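PDB 2OXB: beta-fructofuranosidase from Arabidopsis thaliana, which hydrolyses terminal non-reducing beta-D-fructofuranoside residues, acting as a cell-wall invertase on sucrose and 1-kestose and, less readily, on neokestose and levan. Local coordinates for residues N1-R5 against Y500-I505; T6-Q11 against M531-S537; L419-T423 against R449-K453; M443-Q447 against A493-R498. The protein carries 1 engineered substitution. The contacts are given in a common frame with arbitrary orientation. Residue numbers count along the deposited sequence, not the author numbering.

Contact 1: residues N1-R5 against Y500-I505; sequences NQPYR and YPKLAI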
loop_
_atom_site.group_PDB
_atom_site.type_symbol
_atom_site.label_atom_id
_atom_site.label_comp_id
_atom_site.label_asym_id
_atom_site.label_seq_id
_atom_site.Cartn_x
_atom_site.Cartn_y
_atom_site.Cartn_z
ATOM N N ASN A 1 -19.941 -14.100 14.747
ATOM C CA ASN A 1 -19.586 -13.547 16.081
ATOM C C ASN A 1 -18.823 -12.226 15.909
ATOM O O ASN A 1 -18.695 -11.437 16.849
ATOM C CB ASN A 1 -18.721 -14.549 16.843
ATOM C CG ASN A 1 -18.684 -14.272 18.337
ATOM O OD1 ASN A 1 -18.662 -13.117 18.763
ATOM N ND2 ASN A 1 -18.661 -15.335 19.142
ATOM N N GLN A 2 -18.315 -12.000 14.701
ATOM C CA GLN A 2 -17.579 -10.786 14.397
ATOM C C GLN A 2 -17.699 -10.415 12.914
ATOM O O GLN A 2 -17.125 -11.065 12.038
ATOM C CB GLN A 2 -16.114 -10.944 14.821
ATOM C CG GLN A 2 -15.460 -12.242 14.394
ATOM C CD GLN A 2 -14.584 -12.833 15.490
ATOM O OE1 GLN A 2 -13.760 -12.136 16.085
ATOM N NE2 GLN A 2 -14.758 -14.124 15.757
ATOM N N PRO A 3 -18.472 -9.358 12.620
ATOM C CA PRO A 3 -18.711 -8.858 11.257
ATOM C C PRO A 3 -17.701 -7.838 10.763
ATOM O O PRO A 3 -17.974 -7.080 9.834
ATOM C CB PRO A 3 -20.106 -8.259 11.359
ATOM C CG PRO A 3 -20.073 -7.643 12.725
ATOM C CD PRO A 3 -19.357 -8.683 13.588
ATOM N N TYR A 4 -16.531 -7.802 11.379
ATOM C CA TYR A 4 -15.552 -6.828 10.941
ATOM C C TYR A 4 -14.381 -7.451 10.202
ATOM O O TYR A 4 -13.520 -6.750 9.684
ATOM C CB TYR A 4 -15.078 -6.005 12.135
ATOM C CG TYR A 4 -16.175 -5.130 12.714
ATOM C CD1 TYR A 4 -17.264 -4.725 11.929
ATOM C CD2 TYR A 4 -16.109 -4.677 14.026
ATOM C CE1 TYR A 4 -18.258 -3.889 12.441
ATOM C CE2 TYR A 4 -17.098 -3.840 14.545
ATOM C CZ TYR A 4 -18.168 -3.451 13.744
ATOM O OH TYR A 4 -19.138 -2.627 14.262
ATOM N N ARG A 5 -14.371 -8.777 10.137
ATOM C CA ARG A 5 -13.316 -9.489 9.444
ATOM C C ARG A 5 -13.560 -9.432 7.937
ATOM O O ARG A 5 -14.698 -9.314 7.507
ATOM C CB ARG A 5 -13.271 -10.934 9.936
ATOM C CG ARG A 5 -13.110 -11.036 11.442
ATOM C CD ARG A 5 -12.626 -12.406 11.872
ATOM N NE ARG A 5 -11.375 -12.764 11.198
ATOM C CZ ARG A 5 -10.715 -13.901 11.393
ATOM N NH1 ARG A 5 -11.175 -14.810 12.248
ATOM N NH2 ARG A 5 -9.600 -14.143 10.719
ATOM N N TYR A 500 -15.960 0.595 11.041
ATOM C CA TYR A 500 -16.503 -0.361 11.997
ATOM C C TYR A 500 -17.914 0.085 12.386
ATOM O O TYR A 500 -18.151 0.599 13.491
ATOM C CB TYR A 500 -15.596 -0.399 13.222
ATOM C CG TYR A 500 -14.143 -0.674 12.891
ATOM C CD1 TYR A 500 -13.686 -1.982 12.721
ATOM C CD2 TYR A 500 -13.216 0.374 12.759
ATOM C CE1 TYR A 500 -12.346 -2.248 12.440
ATOM C CE2 TYR A 500 -11.871 0.118 12.474
ATOM C CZ TYR A 500 -11.442 -1.202 12.319
ATOM O OH TYR A 500 -10.109 -1.503 12.080
ATOM N N PRO A 501 -18.871 -0.095 11.467
ATOM C CA PRO A 501 -20.275 0.275 11.665
ATOM C C PRO A 501 -21.032 -0.723 12.529
ATOM O O PRO A 501 -20.752 -1.930 12.503
ATOM C CB PRO A 501 -20.814 0.322 10.245
ATOM C CG PRO A 501 -20.095 -0.840 9.616
ATOM C CD PRO A 501 -18.670 -0.682 10.131
ATOM N N LYS A 502 -21.995 -0.210 13.287
ATOM C CA LYS A 502 -22.813 -1.042 14.170
ATOM C C LYS A 502 -24.117 -1.501 13.498
ATOM O O LYS A 502 -24.674 -2.533 13.874
ATOM C CB LYS A 502 -23.116 -0.283 15.471
ATOM C CG LYS A 502 -21.929 -0.152 16.423
ATOM C CD LYS A 502 -21.644 -1.458 17.174
ATOM C CE LYS A 502 -22.617 -1.675 18.341
ATOM N NZ LYS A 502 -22.369 -2.915 19.153
ATOM N N LEU A 503 -24.580 -0.744 12.501
ATOM C CA LEU A 503 -25.803 -1.065 11.760
ATOM C C LEU A 503 -25.496 -1.574 10.357
ATOM O O LEU A 503 -26.247 -2.365 9.796
ATOM C CB LEU A 503 -26.707 0.165 11.643
ATOM C CG LEU A 503 -27.498 0.566 12.888
ATOM C CD1 LEU A 503 -27.811 2.051 12.834
ATOM C CD2 LEU A 503 -28.761 -0.267 12.997
ATOM N N ALA A 504 -24.391 -1.109 9.786
ATOM C CA ALA A 504 -24.001 -1.515 8.439
ATOM C C ALA A 504 -23.117 -2.767 8.457
ATOM O O ALA A 504 -21.886 -2.683 8.342
ATOM C CB ALA A 504 -23.283 -0.373 7.748
ATOM N N ILE A 505 -23.758 -3.929 8.594
ATOM C CA ILE A 505 -23.050 -5.203 8.634
ATOM C C ILE A 505 -23.854 -6.380 8.063
ATOM O O ILE A 505 -25.084 -6.397 8.111
ATOM C CB ILE A 505 -22.597 -5.533 10.084
ATOM C CG1 ILE A 505 -23.699 -5.176 11.083
ATOM C CG2 ILE A 505 -21.324 -4.767 10.414
ATOM C CD1 ILE A 505 -23.397 -5.574 12.513
#
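The aromatic ring of Tyr4 lies at the heart of this contact, held in a T-shaped stack by Tyr500, whose ring edge points at the Tyr4 face with centroids 5.6 Å apart and planes inclined at 76°. The CB atom of Tyr500 sits over the same ring, 4.2 Å from the Tyr4 centroid, and adds a CH-pi contact. In this way the N-terminal arm of the chain docks on the C-terminal beta-sandwich of the family 32 glycosidase fold, at the loop that leads from strand 493-498 in one sheet to strand 510-515 in the other. Around the stack the packing stays apolar. Ile505 CG2 comes within 3.8 Å of Tyr4 CE1 and equally close to Pro3 CB, while Pro501 CD lies 4.0 Å from Tyr4 CE1. Farther out, the Tyr500 hydroxyl is hydrogen-bonded to Glu296 in the N-terminal domain, and the Tyr4 carbonyl accepts a hydrogen bond from Ser482, so both tyrosines are fastened beyond the two segments. The polar edge is reached at the tip of Tyr4, which lies near the backbone of the loop: Tyr4 OH donates a very short hydrogen bond to Pro501 O, at 2.5 Å.

Contact 2: residues T6-Q11 against M531-S537; sequences TGFHFQ and MNSAQIS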
loop_
_atom_site.group_PDB
_atom_site.type_symbol
_atom_site.label_atom_id
_atom_site.label_comp_id
_atom_site.label_asym_id
_atom_site.label_seq_id
_atom_site.Cartn_x
_atom_site.Cartn_y
_atom_site.Cartn_z
ATOM N N THR A 6 -12.499 -9.495 7.136
ATOM C CA THR A 6 -12.649 -9.447 5.684
ATOM C C THR A 6 -12.898 -10.834 5.106
ATOM O O THR A 6 -12.426 -11.842 5.643
ATOM C CB THR A 6 -11.405 -8.869 4.994
ATOM O OG1 THR A 6 -10.311 -9.777 5.141
ATOM C CG2 THR A 6 -11.031 -7.537 5.614
ATOM N N GLY A 7 -13.631 -10.875 4.000
ATOM C CA GLY A 7 -13.919 -12.136 3.343
ATOM C C GLY A 7 -13.004 -12.476 2.169
ATOM O O GLY A 7 -12.714 -13.647 1.941
ATOM N N PHE A 8 -12.541 -11.477 1.423
ATOM C CA PHE A 8 -11.681 -11.750 0.283
ATOM C C PHE A 8 -10.318 -11.070 0.309
ATOM O O PHE A 8 -9.598 -11.060 -0.689
ATOM C CB PHE A 8 -12.399 -11.403 -1.026
ATOM C CG PHE A 8 -12.765 -9.961 -1.163
ATOM C CD1 PHE A 8 -11.817 -9.019 -1.529
ATOM C CD2 PHE A 8 -14.071 -9.543 -0.940
ATOM C CE1 PHE A 8 -12.169 -7.674 -1.675
ATOM C CE2 PHE A 8 -14.430 -8.209 -1.083
ATOM C CZ PHE A 8 -13.475 -7.272 -1.450
ATOM N N HIS A 9 -9.936 -10.504 1.434
ATOM C CA HIS A 9 -8.627 -9.871 1.486
ATOM C C HIS A 9 -7.622 -10.885 2.010
ATOM O O HIS A 9 -7.335 -11.885 1.348
ATOM C CB HIS A 9 -8.689 -8.637 2.387
ATOM C CG HIS A 9 -9.411 -7.487 1.766
ATOM N ND1 HIS A 9 -8.934 -6.824 0.657
ATOM C CD2 HIS A 9 -10.593 -6.907 2.073
ATOM C CE1 HIS A 9 -9.793 -5.885 0.306
ATOM N NE2 HIS A 9 -10.809 -5.914 1.150
ATOM N N PHE A 10 -7.082 -10.614 3.192
ATOM C CA PHE A 10 -6.147 -11.512 3.842
ATOM C C PHE A 10 -5.804 -11.029 5.232
ATOM O O PHE A 10 -5.622 -9.836 5.474
ATOM C CB PHE A 10 -4.851 -11.702 3.052
ATOM C CG PHE A 10 -3.833 -12.533 3.791
ATOM C CD1 PHE A 10 -4.098 -13.867 4.100
ATOM C CD2 PHE A 10 -2.651 -11.962 4.264
ATOM C CE1 PHE A 10 -3.202 -14.617 4.874
ATOM C CE2 PHE A 10 -1.744 -12.703 5.041
ATOM C CZ PHE A 10 -2.022 -14.029 5.346
ATOM N N GLN A 11 -5.711 -11.987 6.140
ATOM C CA GLN A 11 -5.413 -11.697 7.514
ATOM C C GLN A 11 -5.266 -13.004 8.261
ATOM O O GLN A 11 -5.668 -14.063 7.773
ATOM C CB GLN A 11 -6.560 -10.896 8.119
ATOM C CG GLN A 11 -7.907 -11.585 7.993
ATOM C CD GLN A 11 -9.036 -10.692 8.421
ATOM O OE1 GLN A 11 -9.167 -10.362 9.602
ATOM N NE2 GLN A 11 -9.848 -10.262 7.460
ATOM N N MET A 531 -19.168 -9.902 -4.099
ATOM C CA MET A 531 -17.897 -10.628 -4.017
ATOM C C MET A 531 -17.901 -11.821 -3.061
ATOM O O MET A 531 -18.056 -11.662 -1.846
ATOM C CB MET A 531 -16.776 -9.676 -3.591
ATOM C CG MET A 531 -16.420 -8.581 -4.588
ATOM S SD MET A 531 -15.303 -9.138 -5.893
ATOM C CE MET A 531 -13.762 -9.275 -4.997
ATOM N N ASN A 532 -17.716 -13.009 -3.632
ATOM C CA ASN A 532 -17.659 -14.249 -2.872
ATOM C C ASN A 532 -16.408 -14.226 -2.014
ATOM O O ASN A 532 -15.513 -13.395 -2.209
ATOM C CB ASN A 532 -17.576 -15.455 -3.806
ATOM C CG ASN A 532 -18.802 -15.603 -4.676
ATOM O OD1 ASN A 532 -18.749 -16.223 -5.734
ATOM N ND2 ASN A 532 -19.920 -15.044 -4.226
ATOM N N SER A 533 -16.340 -15.160 -1.076
ATOM C CA SER A 533 -15.208 -15.247 -0.169
ATOM C C SER A 533 -13.981 -15.885 -0.791
ATOM O O SER A 533 -14.066 -16.656 -1.748
ATOM C CB SER A 533 -15.601 -16.025 1.087
ATOM O OG SER A 533 -16.530 -15.283 1.860
ATOM N N ALA A 534 -12.827 -15.537 -0.241
ATOM C CA ALA A 534 -11.572 -16.088 -0.708
ATOM C C ALA A 534 -11.050 -16.930 0.447
ATOM O O ALA A 534 -11.217 -16.565 1.615
ATOM C CB ALA A 534 -10.598 -14.968 -1.054
ATOM N N GLN A 535 -10.438 -18.063 0.119
ATOM C CA GLN A 535 -9.901 -18.981 1.124
ATOM C C GLN A 535 -8.647 -18.421 1.787
ATOM O O GLN A 535 -7.529 -18.649 1.325
ATOM C CB GLN A 535 -9.606 -20.344 0.477
ATOM C CG GLN A 535 -10.661 -20.758 -0.548
ATOM C CD GLN A 535 -10.774 -22.253 -0.737
ATOM O OE1 GLN A 535 -11.591 -22.718 -1.533
ATOM N NE2 GLN A 535 -9.966 -23.016 -0.004
ATOM N N ILE A 536 -8.856 -17.690 2.879
ATOM C CA ILE A 536 -7.774 -17.071 3.639
ATOM C C ILE A 536 -7.507 -17.799 4.962
ATOM O O ILE A 536 -8.441 -18.227 5.648
ATOM C CB ILE A 536 -8.092 -15.571 3.960
ATOM C CG1 ILE A 536 -9.483 -15.453 4.613
ATOM C CG2 ILE A 536 -7.996 -14.735 2.696
ATOM C CD1 ILE A 536 -9.860 -14.037 5.078
ATOM N N SER A 537 -6.224 -17.934 5.299
ATOM C CA SER A 537 -5.767 -18.580 6.533
ATOM C C SER A 537 -4.272 -18.320 6.717
ATOM O O SER A 537 -3.807 -18.082 7.829
ATOM C CB SER A 537 -6.022 -20.095 6.492
ATOM O OG SER A 537 -7.398 -20.403 6.660
#
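Phe8 lays its ring against Met531, whose methyl CE is centred over the face, 3.8 Å from the Phe8 centroid and only 3° off the ring normal. This CH-pi contact accompanies a Met-aromatic one, with Met531 SD 5.1 Å from the same centroid, and the base of the methionine joins in through CB, 3.7 Å from Phe8 CE2. Next along, Ala534 turns its methyl toward the backbone of Phe8, with CB 3.6 Å from Phe8 CA. The amide of Ala534 donates a nearly linear hydrogen bond to Gly7 O (N to O 2.9 Å), the single backbone hydrogen bond between the segments. The arrangement brings the two ends of the chain side by side: 6-11 approaches the first propeller strand, 15-26, while 531-537 departs from the last sandwich strand, 521-530. Asp480 of the sandwich receives the amides of Gly7 and Phe8, whereas Gln535 pairs through its backbone with Trp59 of the propeller. Toward the C-terminus Ile536 points its side chain at the arm. Its CG2 lies 3.2 Å from His9 O and 4.2 Å from Phe10 CD1, at the edge of that ring, and its CD1 is 3.4 Å from Thr6 O.

Contact 3: residues L419-T423 against R449-K453; sequences LEEYT and RSSLK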
loop_
_atom_site.group_PDB
_atom_site.type_symbol
_atom_site.label_atom_id
_atom_site.label_comp_id
_atom_site.label_asym_id
_atom_site.label_seq_id
_atom_site.Cartn_x
_atom_site.Cartn_y
_atom_site.Cartn_z
ATOM N N LEU A 419 -28.990 6.141 6.544
ATOM C CA LEU A 419 -27.785 6.964 6.650
ATOM C C LEU A 419 -27.337 7.485 8.013
ATOM O O LEU A 419 -26.687 8.533 8.082
ATOM C CB LEU A 419 -27.862 8.155 5.691
ATOM C CG LEU A 419 -27.709 7.930 4.186
ATOM C CD1 LEU A 419 -27.659 9.296 3.517
ATOM C CD2 LEU A 419 -26.441 7.135 3.871
ATOM N N GLU A 420 -27.661 6.777 9.092
ATOM C CA GLU A 420 -27.212 7.227 10.406
ATOM C C GLU A 420 -25.698 7.041 10.456
ATOM O O GLU A 420 -24.998 7.731 11.194
ATOM C CB GLU A 420 -27.903 6.452 11.545
ATOM C CG GLU A 420 -28.018 4.935 11.379
ATOM C CD GLU A 420 -29.265 4.525 10.614
ATOM O OE1 GLU A 420 -29.255 4.624 9.369
ATOM O OE2 GLU A 420 -30.252 4.118 11.264
ATOM N N GLU A 421 -25.200 6.101 9.658
ATOM C CA GLU A 421 -23.768 5.854 9.573
ATOM C C GLU A 421 -23.448 5.375 8.162
ATOM O O GLU A 421 -24.004 4.391 7.688
ATOM C CB GLU A 421 -23.300 4.830 10.627
ATOM C CG GLU A 421 -23.656 3.391 10.355
ATOM C CD GLU A 421 -23.353 2.471 11.533
ATOM O OE1 GLU A 421 -23.668 1.270 11.443
ATOM O OE2 GLU A 421 -22.806 2.944 12.549
ATOM N N TYR A 422 -22.572 6.110 7.480
ATOM C CA TYR A 422 -22.166 5.787 6.113
ATOM C C TYR A 422 -20.758 6.319 5.843
ATOM O O TYR A 422 -20.234 7.158 6.589
ATOM C CB TYR A 422 -23.145 6.409 5.102
ATOM C CG TYR A 422 -23.237 7.907 5.239
ATOM C CD1 TYR A 422 -22.381 8.752 4.529
ATOM C CD2 TYR A 422 -24.089 8.478 6.191
ATOM C CE1 TYR A 422 -22.364 10.128 4.781
ATOM C CE2 TYR A 422 -24.080 9.845 6.453
ATOM C CZ TYR A 422 -23.211 10.666 5.750
ATOM O OH TYR A 422 -23.170 12.010 6.058
ATOM N N THR A 423 -20.149 5.810 4.775
ATOM C CA THR A 423 -18.816 6.235 4.375
ATOM C C THR A 423 -18.988 6.888 3.024
ATOM O O THR A 423 -19.778 6.427 2.214
ATOM C CB THR A 423 -17.856 5.041 4.327
ATOM O OG1 THR A 423 -17.473 4.704 5.670
ATOM C CG2 THR A 423 -16.621 5.373 3.511
ATOM N N ARG A 449 -18.648 9.959 9.760
ATOM C CA ARG A 449 -19.852 9.225 10.153
ATOM C C ARG A 449 -19.768 7.744 9.754
ATOM O O ARG A 449 -20.787 7.063 9.693
ATOM C CB ARG A 449 -21.118 9.850 9.526
ATOM C CG ARG A 449 -21.657 11.134 10.209
ATOM C CD ARG A 449 -20.966 12.406 9.719
ATOM N NE ARG A 449 -20.515 13.261 10.819
ATOM C CZ ARG A 449 -21.307 13.762 11.767
ATOM N NH1 ARG A 449 -22.609 13.502 11.758
ATOM N NH2 ARG A 449 -20.792 14.515 12.730
ATOM N N SER A 450 -18.559 7.248 9.493
ATOM C CA SER A 450 -18.380 5.854 9.096
ATOM C C SER A 450 -18.997 4.836 10.050
ATOM O O SER A 450 -19.306 3.714 9.640
ATOM C CB SER A 450 -16.891 5.527 8.915
ATOM O OG SER A 450 -16.410 5.969 7.650
ATOM N N SER A 451 -19.176 5.212 11.314
ATOM C CA SER A 451 -19.758 4.296 12.284
ATOM C C SER A 451 -20.419 5.084 13.377
ATOM O O SER A 451 -20.275 6.306 13.439
ATOM C CB SER A 451 -18.693 3.406 12.902
ATOM O OG SER A 451 -18.054 4.065 13.968
ATOM N N LEU A 452 -21.146 4.377 14.241
ATOM C CA LEU A 452 -21.859 5.003 15.353
ATOM C C LEU A 452 -21.053 5.021 16.643
ATOM O O LEU A 452 -21.296 5.853 17.519
ATOM C CB LEU A 452 -23.192 4.289 15.603
ATOM C CG LEU A 452 -24.359 4.649 14.696
ATOM C CD1 LEU A 452 -25.521 3.727 14.968
ATOM C CD2 LEU A 452 -24.747 6.098 14.945
ATOM N N LYS A 453 -20.102 4.098 16.754
ATOM C CA LYS A 453 -19.253 4.011 17.938
ATOM C C LYS A 453 -18.182 5.108 17.860
ATOM O O LYS A 453 -17.254 5.016 17.060
ATOM C CB LYS A 453 -18.604 2.626 18.003
ATOM C CG LYS A 453 -17.721 2.417 19.203
ATOM C CD LYS A 453 -17.266 0.979 19.312
ATOM C CE LYS A 453 -16.473 0.794 20.589
ATOM N NZ LYS A 453 -16.110 -0.615 20.826
#
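Glu420 begins the contact with its carbonyl O, which lies 4.1 Å from Leu452 CD2. Glu421 then directs its side chain at the facing loop, so that OE2 reaches to 2.8 Å from Leu452 N and 3.2 Å from Leu452 CG. OE1 of this carboxylate accepts hydrogen bonds from the amides of Leu503 and Ala504, placing Glu421 between two neighbouring loops. Its CA also makes a CA-H...O contact with Arg449 O at 3.2 Å. Segments 419-423 and 449-453 lie at the same end of one sheet of the C-terminal beta-sandwich. The first leads into strand 423-431 and the second follows strand 439-446, its antiparallel partner, so the contact carries the association of that strand pair beyond its regular part. Tyr422 marks the looser character of this extension. Its N gives Arg449 O a weak hydrogen bond (3.0 Å, 130° at the hydrogen), while Tyr422 O meets Ser450 CA in a CA-H...O contact of 3.4 Å. The ring bends back to the aliphatic root of Arg449, with CE2 4.3 Å from Arg449 CB. At Thr423, already on the strand, OG1 shares a hydrogen bond of 2.6 Å with Ser450 OG, and either hydroxyl could be the donor.

Contact 4: residues M443-Q447 against A493-R498; sequences MCSDQ and ACITSR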
loop_
_atom_site.group_PDB
_atom_site.type_symbol
_atom_site.label_atom_id
_atom_site.label_comp_id
_atom_site.label_asym_id
_atom_site.label_seq_id
_atom_site.Cartn_x
_atom_site.Cartn_y
_atom_site.Cartn_z
ATOM N N MET A 443 -10.161 14.123 -4.594
ATOM C CA MET A 443 -10.768 12.861 -4.202
ATOM C C MET A 443 -10.759 12.864 -2.668
ATOM O O MET A 443 -9.692 12.976 -2.048
ATOM C CB MET A 443 -9.978 11.655 -4.754
ATOM C CG MET A 443 -10.845 10.406 -5.018
ATOM S SD MET A 443 -9.941 8.851 -5.421
ATOM C CE MET A 443 -10.233 7.836 -3.878
ATOM N N CYS A 444 -11.948 12.785 -2.068
ATOM C CA CYS A 444 -12.087 12.753 -0.609
ATOM C C CYS A 444 -12.690 11.435 -0.158
ATOM O O CYS A 444 -13.499 10.837 -0.864
ATOM C CB CYS A 444 -13.014 13.855 -0.107
ATOM S SG CYS A 444 -12.444 15.575 -0.296
ATOM N N SER A 445 -12.295 10.996 1.033
ATOM C CA SER A 445 -12.804 9.755 1.630
ATOM C C SER A 445 -13.188 10.097 3.059
ATOM O O SER A 445 -12.385 9.952 3.975
ATOM C CB SER A 445 -11.726 8.669 1.642
ATOM O OG SER A 445 -12.279 7.436 2.040
ATOM N N ASP A 446 -14.416 10.578 3.232
ATOM C CA ASP A 446 -14.915 10.973 4.544
ATOM C C ASP A 446 -15.171 9.793 5.476
ATOM O O ASP A 446 -15.776 8.786 5.087
ATOM C CB ASP A 446 -16.203 11.770 4.389
ATOM C CG ASP A 446 -16.178 13.052 5.174
ATOM O OD1 ASP A 446 -15.565 14.034 4.676
ATOM O OD2 ASP A 446 -16.756 13.066 6.290
ATOM N N GLN A 447 -14.735 9.934 6.722
ATOM C CA GLN A 447 -14.891 8.874 7.713
ATOM C C GLN A 447 -15.627 9.332 8.975
ATOM O O GLN A 447 -15.923 8.527 9.857
ATOM C CB GLN A 447 -13.503 8.341 8.048
ATOM C CG GLN A 447 -12.639 8.125 6.794
ATOM C CD GLN A 447 -12.943 6.811 6.083
ATOM O OE1 GLN A 447 -12.671 6.652 4.889
ATOM N NE2 GLN A 447 -13.493 5.852 6.827
ATOM N N ALA A 493 -5.341 7.575 -7.938
ATOM C CA ALA A 493 -5.587 8.028 -6.574
ATOM C C ALA A 493 -6.037 6.864 -5.694
ATOM O O ALA A 493 -7.104 6.278 -5.904
ATOM C CB ALA A 493 -6.625 9.124 -6.566
ATOM N N CYS A 494 -5.226 6.546 -4.690
ATOM C CA CYS A 494 -5.529 5.438 -3.803
ATOM C C CYS A 494 -5.683 5.823 -2.330
ATOM O O CYS A 494 -4.695 5.954 -1.611
ATOM C CB CYS A 494 -4.438 4.387 -3.961
ATOM S SG CYS A 494 -4.001 4.094 -5.690
ATOM N N ILE A 495 -6.936 5.994 -1.898
ATOM C CA ILE A 495 -7.272 6.341 -0.511
ATOM C C ILE A 495 -8.029 5.186 0.174
ATOM O O ILE A 495 -9.216 4.959 -0.084
ATOM C CB ILE A 495 -8.173 7.591 -0.429
ATOM C CG1 ILE A 495 -7.476 8.799 -1.051
ATOM C CG2 ILE A 495 -8.514 7.879 1.031
ATOM C CD1 ILE A 495 -8.332 10.050 -1.063
ATOM N N THR A 496 -7.335 4.482 1.063
ATOM C CA THR A 496 -7.894 3.342 1.781
ATOM C C THR A 496 -8.214 3.715 3.235
ATOM O O THR A 496 -7.595 4.612 3.806
ATOM C CB THR A 496 -6.886 2.159 1.738
ATOM O OG1 THR A 496 -7.570 0.918 1.944
ATOM C CG2 THR A 496 -5.820 2.330 2.807
ATOM N N SER A 497 -9.182 3.029 3.829
ATOM C CA SER A 497 -9.567 3.311 5.211
ATOM C C SER A 497 -10.124 2.088 5.946
ATOM O O SER A 497 -10.228 1.005 5.373
ATOM C CB SER A 497 -10.585 4.450 5.234
ATOM O OG SER A 497 -11.210 4.586 3.974
ATOM N N ARG A 498 -10.475 2.274 7.216
ATOM C CA ARG A 498 -11.013 1.196 8.043
ATOM C C ARG A 498 -12.266 1.688 8.765
ATOM O O ARG A 498 -12.214 2.671 9.511
ATOM C CB ARG A 498 -9.968 0.765 9.070
ATOM C CG ARG A 498 -8.553 0.751 8.517
ATOM C CD ARG A 498 -8.286 -0.451 7.640
ATOM N NE ARG A 498 -7.599 -1.502 8.384
ATOM C CZ ARG A 498 -8.190 -2.334 9.233
ATOM N NH1 ARG A 498 -9.493 -2.252 9.451
ATOM N NH2 ARG A 498 -7.468 -3.238 9.879
#
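Met443 and Ile495 each bury 84 Å² here and interlock across the gap between two strands. The extended methionine passes SD within 3.5 Å of Ala493 CB and sets CE 4.0 Å from Ile495 CB. Ile495 in turn pushes CD1 to 3.4 Å from the carbonyl O of Met443, and its CG2 packs on Ser445 CB, also at 3.4 Å. The strands belong to the two opposing sheets of the C-terminal beta-sandwich, stacked face to face rather than hydrogen-bonded edge to edge: the axes of 443-446 and 493-498 approach to 8.0 Å and run almost exactly parallel, at 3°. Every second residue of each segment, Met443, Ser445 and Gln447 against Ala493, Ile495 and Ser497, therefore faces the interlayer, while Cys444 faces away and forms the disulfide with Cys395. Arg498, whose CA-to-CB bond also points away from the other strand, makes a salt bridge with Glu296 of the propeller domain. Gln447, with 44 Å² covered, brings a polar patch to the end of this apolar layer. Its carbonyl oxygen OE1 accepts hydrogen bonds from two serines, Ser497 OG across the sandwich at 2.7 Å and Ser445 OG on its own segment at 3.0 Å.

Contact 4 joins the two sheets inside the C-terminal sandwich, and contact 3, 15 Å away between centres, lies at an end of the sheet holding strands 423-431 and 439-446; along the chain their segments alternate. Contact 1 lies 12 Å from contact 3, centre to centre, and touches it at Glu421, and its segment 500-505 follows closely on strand 493-498 of contact 4. Contacts 1 and 2 use successive parts of the N-terminal arm, their centres 15 Å apart, and their segments also interleave in sequence. The N-terminal arm thus runs between sandwich and propeller before the chain enters strand 15-26, and contact 2 returns the C-terminus beside it, tying the two domains together at both termini.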